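Local coordinates for starch synthase I (Hordeum vulgare, PDB 4HLN), which belongs to the plant starch synthases, glycosyltransferases of the GT-B type built from two Rossmann-like domains, at residues Ser126-Thr131 with Ser263-Asn269; Leu154-His159 with Ala615-Glu619; His196-Phe201 with Phe212-Pro216. All coordinates share one frame; numbering follows the deposited sequence.

Contact 1: Ser126-Thr131 with Ser263-Asn269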
# COMPACT_ATOMS: atom_id res chain seq x y z
N SER A 126 18.43 5.97 -11.64
CA SER A 126 19.01 5.64 -10.35
C SER A 126 17.97 5.99 -9.30
O SER A 126 17.55 7.13 -9.18
CB SER A 126 20.31 6.40 -10.12
OG SER A 126 21.33 5.90 -10.97
N ILE A 127 17.56 4.98 -8.55
CA ILE A 127 16.44 5.12 -7.64
C ILE A 127 16.83 4.73 -6.24
O ILE A 127 17.37 3.65 -6.02
CB ILE A 127 15.27 4.26 -8.09
CG1 ILE A 127 14.92 4.58 -9.53
CG2 ILE A 127 14.07 4.52 -7.23
CD1 ILE A 127 13.91 3.65 -10.12
N VAL A 128 16.57 5.63 -5.29
CA VAL A 128 16.96 5.39 -3.91
C VAL A 128 15.73 5.33 -3.03
O VAL A 128 15.10 6.35 -2.74
CB VAL A 128 17.92 6.49 -3.39
CG1 VAL A 128 18.39 6.17 -2.00
CG2 VAL A 128 19.13 6.68 -4.33
N PHE A 129 15.36 4.12 -2.61
CA PHE A 129 14.29 3.96 -1.63
C PHE A 129 14.79 4.25 -0.24
O PHE A 129 15.84 3.76 0.15
CB PHE A 129 13.72 2.54 -1.67
CG PHE A 129 12.88 2.27 -2.88
CD1 PHE A 129 11.50 2.40 -2.83
CD2 PHE A 129 13.49 1.94 -4.09
CE1 PHE A 129 10.74 2.17 -3.97
CE2 PHE A 129 12.73 1.70 -5.23
CZ PHE A 129 11.35 1.81 -5.16
N VAL A 130 14.05 5.05 0.51
CA VAL A 130 14.36 5.26 1.92
C VAL A 130 13.17 4.81 2.78
O VAL A 130 12.02 5.17 2.52
CB VAL A 130 14.75 6.72 2.21
CG1 VAL A 130 15.29 6.88 3.64
CG2 VAL A 130 15.79 7.19 1.18
N THR A 131 13.45 4.02 3.81
CA THR A 131 12.38 3.37 4.55
C THR A 131 12.79 2.98 5.95
O THR A 131 13.96 2.77 6.23
CB THR A 131 11.87 2.12 3.79
OG1 THR A 131 10.77 1.53 4.51
CG2 THR A 131 12.98 1.10 3.64
N SER A 263 21.67 12.44 -9.67
CA SER A 263 20.49 12.46 -10.53
C SER A 263 19.55 11.36 -10.11
O SER A 263 19.09 10.55 -10.92
CB SER A 263 20.88 12.30 -11.99
OG SER A 263 21.68 13.39 -12.41
N CYS A 264 19.26 11.33 -8.82
CA CYS A 264 18.49 10.24 -8.26
C CYS A 264 17.03 10.55 -8.06
O CYS A 264 16.64 11.70 -7.86
CB CYS A 264 19.11 9.80 -6.94
SG CYS A 264 20.74 9.12 -7.24
N MET A 265 16.22 9.51 -8.16
CA MET A 265 14.87 9.61 -7.66
C MET A 265 14.88 9.00 -6.26
O MET A 265 15.14 7.80 -6.09
CB MET A 265 13.86 8.92 -8.59
CG MET A 265 12.41 8.95 -8.05
SD MET A 265 11.69 10.58 -7.67
CE MET A 265 11.51 11.25 -9.32
N PHE A 266 14.65 9.84 -5.26
CA PHE A 266 14.46 9.35 -3.90
C PHE A 266 13.00 9.01 -3.70
O PHE A 266 12.15 9.87 -3.88
CB PHE A 266 14.86 10.40 -2.89
CG PHE A 266 16.32 10.68 -2.84
CD1 PHE A 266 17.11 10.10 -1.88
CD2 PHE A 266 16.90 11.54 -3.76
CE1 PHE A 266 18.47 10.36 -1.83
CE2 PHE A 266 18.25 11.81 -3.71
CZ PHE A 266 19.04 11.22 -2.75
N VAL A 267 12.73 7.76 -3.34
CA VAL A 267 11.38 7.34 -2.96
C VAL A 267 11.33 7.18 -1.45
O VAL A 267 11.81 6.18 -0.90
CB VAL A 267 11.00 6.02 -3.60
CG1 VAL A 267 9.61 5.62 -3.18
CG2 VAL A 267 11.08 6.13 -5.09
N VAL A 268 10.77 8.16 -0.77
CA VAL A 268 10.74 8.12 0.69
C VAL A 268 9.40 7.63 1.26
O VAL A 268 8.33 8.11 0.91
CB VAL A 268 11.17 9.46 1.24
CG1 VAL A 268 12.40 9.91 0.46
CG2 VAL A 268 10.07 10.48 1.09
N ASN A 269 9.48 6.64 2.14
CA ASN A 269 8.29 5.96 2.62
C ASN A 269 7.90 6.43 3.98
O ASN A 269 8.64 6.26 4.96
CB ASN A 269 8.51 4.45 2.63
CG ASN A 269 8.58 3.89 1.24
OD1 ASN A 269 7.62 3.31 0.74
ND2 ASN A 269 9.72 4.08 0.58
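Val267 lays its CB over one face of the Phe129 ring, 4.1 Å from the ring centroid, in a CH-pi contact between side chains that rise side by side from adjacent parallel strands. A branched residue suits the place because its methyls divide the work: Val267 CG1, anti to the backbone N (chi1 180°), lies 3.7 Å from Phe129 CE1, while Val267 CG2, the branch beside the backbone N, meets Ile127 CG2 at 4.0 Å. Through the sheet, on the face of Val128, Val130 and Phe266, the Phe266 ring stands beside Val128, with Phe266 CD1 4.0 Å from Val128 CB. Val130 CG2 approaches the edge of the same ring more loosely.

A parallel ladder sets this register. Its rungs run from Met265 N to Ser126 O, Val128 N to Met265 O, Val267 N to Val128 O and Val130 N to Val267 O; the second of them measures 2.7 Å. Asn269 closes the ladder by gripping Val130 O twice. Its backbone N is 3.0 Å from Val130 O, and its ND2, 3.2 Å from that same Val130 O, sits above the carbonyl plane. CG placed anti to the carbonyl carbon (chi1 -70°) swings the amide back to this second grip. Asparagine suits this strand end because its amide carries an N-H to the carbonyl that its own backbone N also uses.

The backbone of Ile127 and Phe129 bonds on its other edge to strand 160-166, and strand 294-299 flanks 264-269 beyond Met265 and Val267. Both strands are therefore interior to the Rossmann-like sheet, which explains their aliphatic and aromatic residues. Phe622 of helix 611-627 covers Met265 and Val267, whereas on the opposite face Tyr290 meets Phe266 edge-to-face.

Contact 2: Leu154-His159 with Ala615-Glu619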
# COMPACT_ATOMS: atom_id res chain seq x y z
N LEU A 154 11.58 -2.88 -10.18
CA LEU A 154 12.30 -1.81 -10.84
C LEU A 154 13.71 -2.25 -11.21
O LEU A 154 14.15 -2.02 -12.33
CB LEU A 154 12.35 -0.60 -9.94
CG LEU A 154 11.04 0.19 -9.86
CD1 LEU A 154 11.15 1.26 -8.80
CD2 LEU A 154 10.65 0.81 -11.19
N ALA A 155 14.41 -2.89 -10.28
CA ALA A 155 15.77 -3.34 -10.56
C ALA A 155 15.77 -4.27 -11.76
O ALA A 155 16.70 -4.28 -12.56
CB ALA A 155 16.37 -4.03 -9.35
N ALA A 156 14.71 -5.05 -11.89
CA ALA A 156 14.61 -6.07 -12.92
C ALA A 156 14.38 -5.45 -14.28
O ALA A 156 14.59 -6.09 -15.32
CB ALA A 156 13.48 -7.03 -12.58
N ARG A 157 13.91 -4.21 -14.28
CA ARG A 157 13.67 -3.48 -15.52
C ARG A 157 14.89 -2.64 -15.90
O ARG A 157 14.79 -1.79 -16.79
CB ARG A 157 12.45 -2.57 -15.39
CG ARG A 157 11.15 -3.27 -15.04
CD ARG A 157 9.98 -2.30 -15.18
NE ARG A 157 9.06 -2.76 -16.22
CZ ARG A 157 8.59 -1.99 -17.20
NH1 ARG A 157 8.95 -0.72 -17.26
NH2 ARG A 157 7.76 -2.49 -18.11
N GLY A 158 16.02 -2.85 -15.22
CA GLY A 158 17.27 -2.21 -15.59
C GLY A 158 17.62 -0.92 -14.85
O GLY A 158 18.61 -0.27 -15.16
N HIS A 159 16.81 -0.54 -13.87
CA HIS A 159 17.15 0.61 -13.03
C HIS A 159 18.23 0.24 -12.04
O HIS A 159 18.33 -0.90 -11.61
CB HIS A 159 15.92 1.12 -12.28
CG HIS A 159 14.77 1.45 -13.17
ND1 HIS A 159 14.71 2.61 -13.92
CD2 HIS A 159 13.63 0.77 -13.45
CE1 HIS A 159 13.59 2.63 -14.62
NE2 HIS A 159 12.91 1.52 -14.35
N ALA A 615 5.38 -1.13 -11.90
CA ALA A 615 6.62 -0.36 -12.00
C ALA A 615 6.57 0.63 -13.16
O ALA A 615 7.11 1.73 -13.09
CB ALA A 615 7.81 -1.27 -12.13
N GLU A 616 5.91 0.22 -14.24
CA GLU A 616 5.68 1.10 -15.37
C GLU A 616 4.99 2.39 -14.91
O GLU A 616 5.41 3.49 -15.29
CB GLU A 616 4.80 0.36 -16.37
CG GLU A 616 4.92 0.81 -17.79
CD GLU A 616 4.34 -0.23 -18.74
OE1 GLU A 616 3.89 -1.29 -18.25
OE2 GLU A 616 4.34 0.02 -19.96
N GLN A 617 3.96 2.26 -14.07
CA GLN A 617 3.24 3.41 -13.55
C GLN A 617 4.18 4.34 -12.76
O GLN A 617 4.25 5.55 -13.02
CB GLN A 617 2.11 2.97 -12.63
CG GLN A 617 1.30 1.81 -13.13
CD GLN A 617 0.56 2.15 -14.38
OE1 GLN A 617 -0.34 2.99 -14.36
NE2 GLN A 617 0.93 1.52 -15.49
N TYR A 618 4.89 3.79 -11.79
CA TYR A 618 5.81 4.60 -11.02
C TYR A 618 6.82 5.27 -11.95
O TYR A 618 7.25 6.40 -11.70
CB TYR A 618 6.50 3.77 -9.94
CG TYR A 618 5.57 3.40 -8.80
CD1 TYR A 618 5.38 4.26 -7.72
CD2 TYR A 618 4.86 2.21 -8.82
CE1 TYR A 618 4.52 3.94 -6.69
CE2 TYR A 618 3.99 1.88 -7.79
CZ TYR A 618 3.83 2.75 -6.72
OH TYR A 618 2.97 2.43 -5.68
N GLU A 619 7.19 4.58 -13.02
CA GLU A 619 8.19 5.10 -13.94
C GLU A 619 7.68 6.38 -14.59
O GLU A 619 8.40 7.36 -14.72
CB GLU A 619 8.52 4.07 -15.00
CG GLU A 619 9.55 3.04 -14.59
CD GLU A 619 9.59 1.87 -15.56
OE1 GLU A 619 8.94 1.96 -16.63
OE2 GLU A 619 10.26 0.86 -15.25
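A single carboxylate oxygen, Glu619 OE2, receives both Arg157 NH1 and His159 NE2, each at 2.9 Å. The two donors use it differently. Arg157 NH1 arrives on the syn side, close to the carboxylate plane, and also lies 2.8 Å from Glu619 OE1, so one guanidinium nitrogen spans both oxygens of the salt bridge. His159 NE2 comes from above the carboxylate plane along an almost straight bond (173°), with the oxygen at the edge of the imidazole.

Glutamate suits the site because its chain, extended beyond CG, carries the charge from helix 611-627 across to the turn after helix 150-156. The arginine bends at chi3 (117°) and passes Ala615, with Arg157 CD 3.9 Å from Ala615 CB. That small methyl also takes Leu154 CD2 at 3.6 Å, and a small residue suits a helix face this near the turn.

Asp612 forms a salt bridge with Arg157 NE, and the backbone N of Arg125 bonds to His159 ND1. With NE2 donating and ND1 accepting, His159 is probably the neutral tautomer protonated on NE2, and the negative charge of Glu619 is probably met by Arg157, which Asp612 shares, tying the C-terminal helix to the N-terminal domain.

Contact 3: His196-Phe201 with Phe212-Pro216; sequences HEVTFF and FVDHP
Phe201 sets its ring obliquely across Asp214, with Phe201 CE1 3.7 Å from Asp214 CB and the ring and carboxylate planes 70° apart. The two belong to a beta hairpin, strands 195-205 and 208-214, at the antiparallel side of the large mixed sheet. Asp214 OD1 forms a salt bridge with Arg167, which also makes a cation-pi contact with the Phe201 ring. Aromatic ring and acid thus share one cation on a partly exposed face. Thr199, whose OG1 lies 3.5 Å from Asp214 CB, adds a small polar neighbour there.

Paired backbone bonds hold the hairpin at Thr199 with Asp214 and at Phe201 with Phe212; the Phe212 N to Phe201 O bond is 2.8 Å. Between them Phe200 and Val213 form a non-hydrogen-bonded pair. Their face is apolar: Val213 CG1 meets Val198 CB at 3.8 Å, and Val213 CG2 reaches toward Phe200 CE1. It is covered by helix 235-252, whose Ala245 touches Val198, Phe200 and Val213; such a packed interface suits beta-branched and aromatic residues.

Past the strand end the chain continues into His215. Its ND1 bonds to Ser217 N, while the ring edge turns to the partner strand, with His215 CD2 3.4 Å from Glu197 O.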
# COMPACT_ATOMS: atom_id res chain seq x y z
N HIS A 196 26.56 12.92 15.79
CA HIS A 196 26.37 11.47 15.91
C HIS A 196 26.87 10.72 14.69
O HIS A 196 26.73 11.17 13.55
CB HIS A 196 24.90 11.15 16.20
CG HIS A 196 24.32 12.01 17.28
ND1 HIS A 196 24.14 11.56 18.58
CD2 HIS A 196 23.90 13.30 17.27
CE1 HIS A 196 23.63 12.53 19.31
NE2 HIS A 196 23.48 13.59 18.54
N GLU A 197 27.47 9.57 14.92
CA GLU A 197 28.02 8.84 13.80
C GLU A 197 27.17 7.64 13.45
O GLU A 197 26.73 6.91 14.34
CB GLU A 197 29.43 8.37 14.11
CG GLU A 197 30.03 7.54 13.01
CD GLU A 197 31.43 7.10 13.33
OE1 GLU A 197 32.23 7.95 13.79
OE2 GLU A 197 31.73 5.90 13.13
N VAL A 198 26.95 7.46 12.15
CA VAL A 198 26.36 6.24 11.63
C VAL A 198 27.37 5.59 10.68
O VAL A 198 28.29 6.26 10.17
CB VAL A 198 25.03 6.52 10.89
CG1 VAL A 198 24.04 7.22 11.82
CG2 VAL A 198 25.28 7.39 9.67
N THR A 199 27.23 4.29 10.45
CA THR A 199 28.07 3.60 9.48
C THR A 199 27.18 2.86 8.49
O THR A 199 25.99 2.71 8.72
CB THR A 199 29.06 2.63 10.15
OG1 THR A 199 28.34 1.63 10.87
CG2 THR A 199 29.98 3.38 11.11
N PHE A 200 27.75 2.41 7.38
CA PHE A 200 26.95 1.80 6.34
C PHE A 200 27.37 0.37 6.10
O PHE A 200 28.56 0.08 5.93
CB PHE A 200 27.08 2.58 5.03
CG PHE A 200 26.59 3.99 5.10
CD1 PHE A 200 25.32 4.33 4.64
CD2 PHE A 200 27.40 5.00 5.62
CE1 PHE A 200 24.86 5.63 4.69
CE2 PHE A 200 26.94 6.31 5.68
CZ PHE A 200 25.68 6.63 5.21
N PHE A 201 26.38 -0.51 6.09
CA PHE A 201 26.56 -1.90 5.73
C PHE A 201 25.83 -2.11 4.43
O PHE A 201 24.91 -1.36 4.11
CB PHE A 201 26.05 -2.82 6.84
CG PHE A 201 26.91 -2.78 8.07
CD1 PHE A 201 26.98 -1.63 8.84
CD2 PHE A 201 27.68 -3.88 8.43
CE1 PHE A 201 27.79 -1.57 9.97
CE2 PHE A 201 28.50 -3.84 9.55
CZ PHE A 201 28.56 -2.68 10.33
N PHE A 212 22.37 -0.49 4.71
CA PHE A 212 21.91 -0.47 6.08
C PHE A 212 22.64 0.56 6.87
O PHE A 212 23.87 0.62 6.85
CB PHE A 212 22.14 -1.82 6.71
CG PHE A 212 21.37 -2.88 6.06
CD1 PHE A 212 20.02 -3.06 6.39
CD2 PHE A 212 21.95 -3.68 5.09
CE1 PHE A 212 19.28 -4.05 5.76
CE2 PHE A 212 21.21 -4.68 4.47
CZ PHE A 212 19.87 -4.86 4.80
N VAL A 213 21.87 1.38 7.57
CA VAL A 213 22.42 2.46 8.36
C VAL A 213 22.56 1.97 9.80
O VAL A 213 21.57 1.55 10.41
CB VAL A 213 21.54 3.70 8.27
CG1 VAL A 213 22.09 4.83 9.13
CG2 VAL A 213 21.47 4.13 6.82
N ASP A 214 23.78 2.00 10.32
CA ASP A 214 24.03 1.46 11.65
C ASP A 214 24.27 2.51 12.74
O ASP A 214 25.15 3.38 12.63
CB ASP A 214 25.18 0.45 11.64
CG ASP A 214 25.18 -0.44 12.89
OD1 ASP A 214 24.16 -1.13 13.12
OD2 ASP A 214 26.19 -0.43 13.64
N HIS A 215 23.48 2.39 13.80
CA HIS A 215 23.62 3.19 15.01
C HIS A 215 23.11 2.34 16.18
O HIS A 215 22.22 1.50 16.02
CB HIS A 215 22.82 4.49 14.88
CG HIS A 215 23.04 5.44 16.01
ND1 HIS A 215 22.39 5.31 17.23
CD2 HIS A 215 23.84 6.53 16.13
CE1 HIS A 215 22.78 6.28 18.04
NE2 HIS A 215 23.66 7.03 17.40
N PRO A 216 23.70 2.53 17.37
CA PRO A 216 23.28 1.76 18.56
C PRO A 216 21.75 1.77 18.82
O PRO A 216 21.19 0.73 19.19
CB PRO A 216 24.02 2.47 19.70
CG PRO A 216 25.24 3.10 19.03
CD PRO A 216 24.82 3.45 17.63

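How the contacts relate
Contacts 1 and 3 belong to the same mixed sheet, one parallel and deep in its middle, the other antiparallel and nearer its margin; their nearest atoms are about 7 Å apart. The difference in place shows in chemistry: contact 1 has mostly apolar side chains on both faces, whereas contact 3 has an apolar face toward a helix and a mixed aromatic and charged one. Contacts 1 and 2 are buried, contact 3 only partly, yet contact 2 joins helix 611-627 to a turn mainly through charge. It touches contact 1 directly, Phe129 CZ lying 3.7 Å from Leu154 CD1, and helix 611-627 serves both. Contacts 2 and 3 do not meet, their centres being about 28 Å apart.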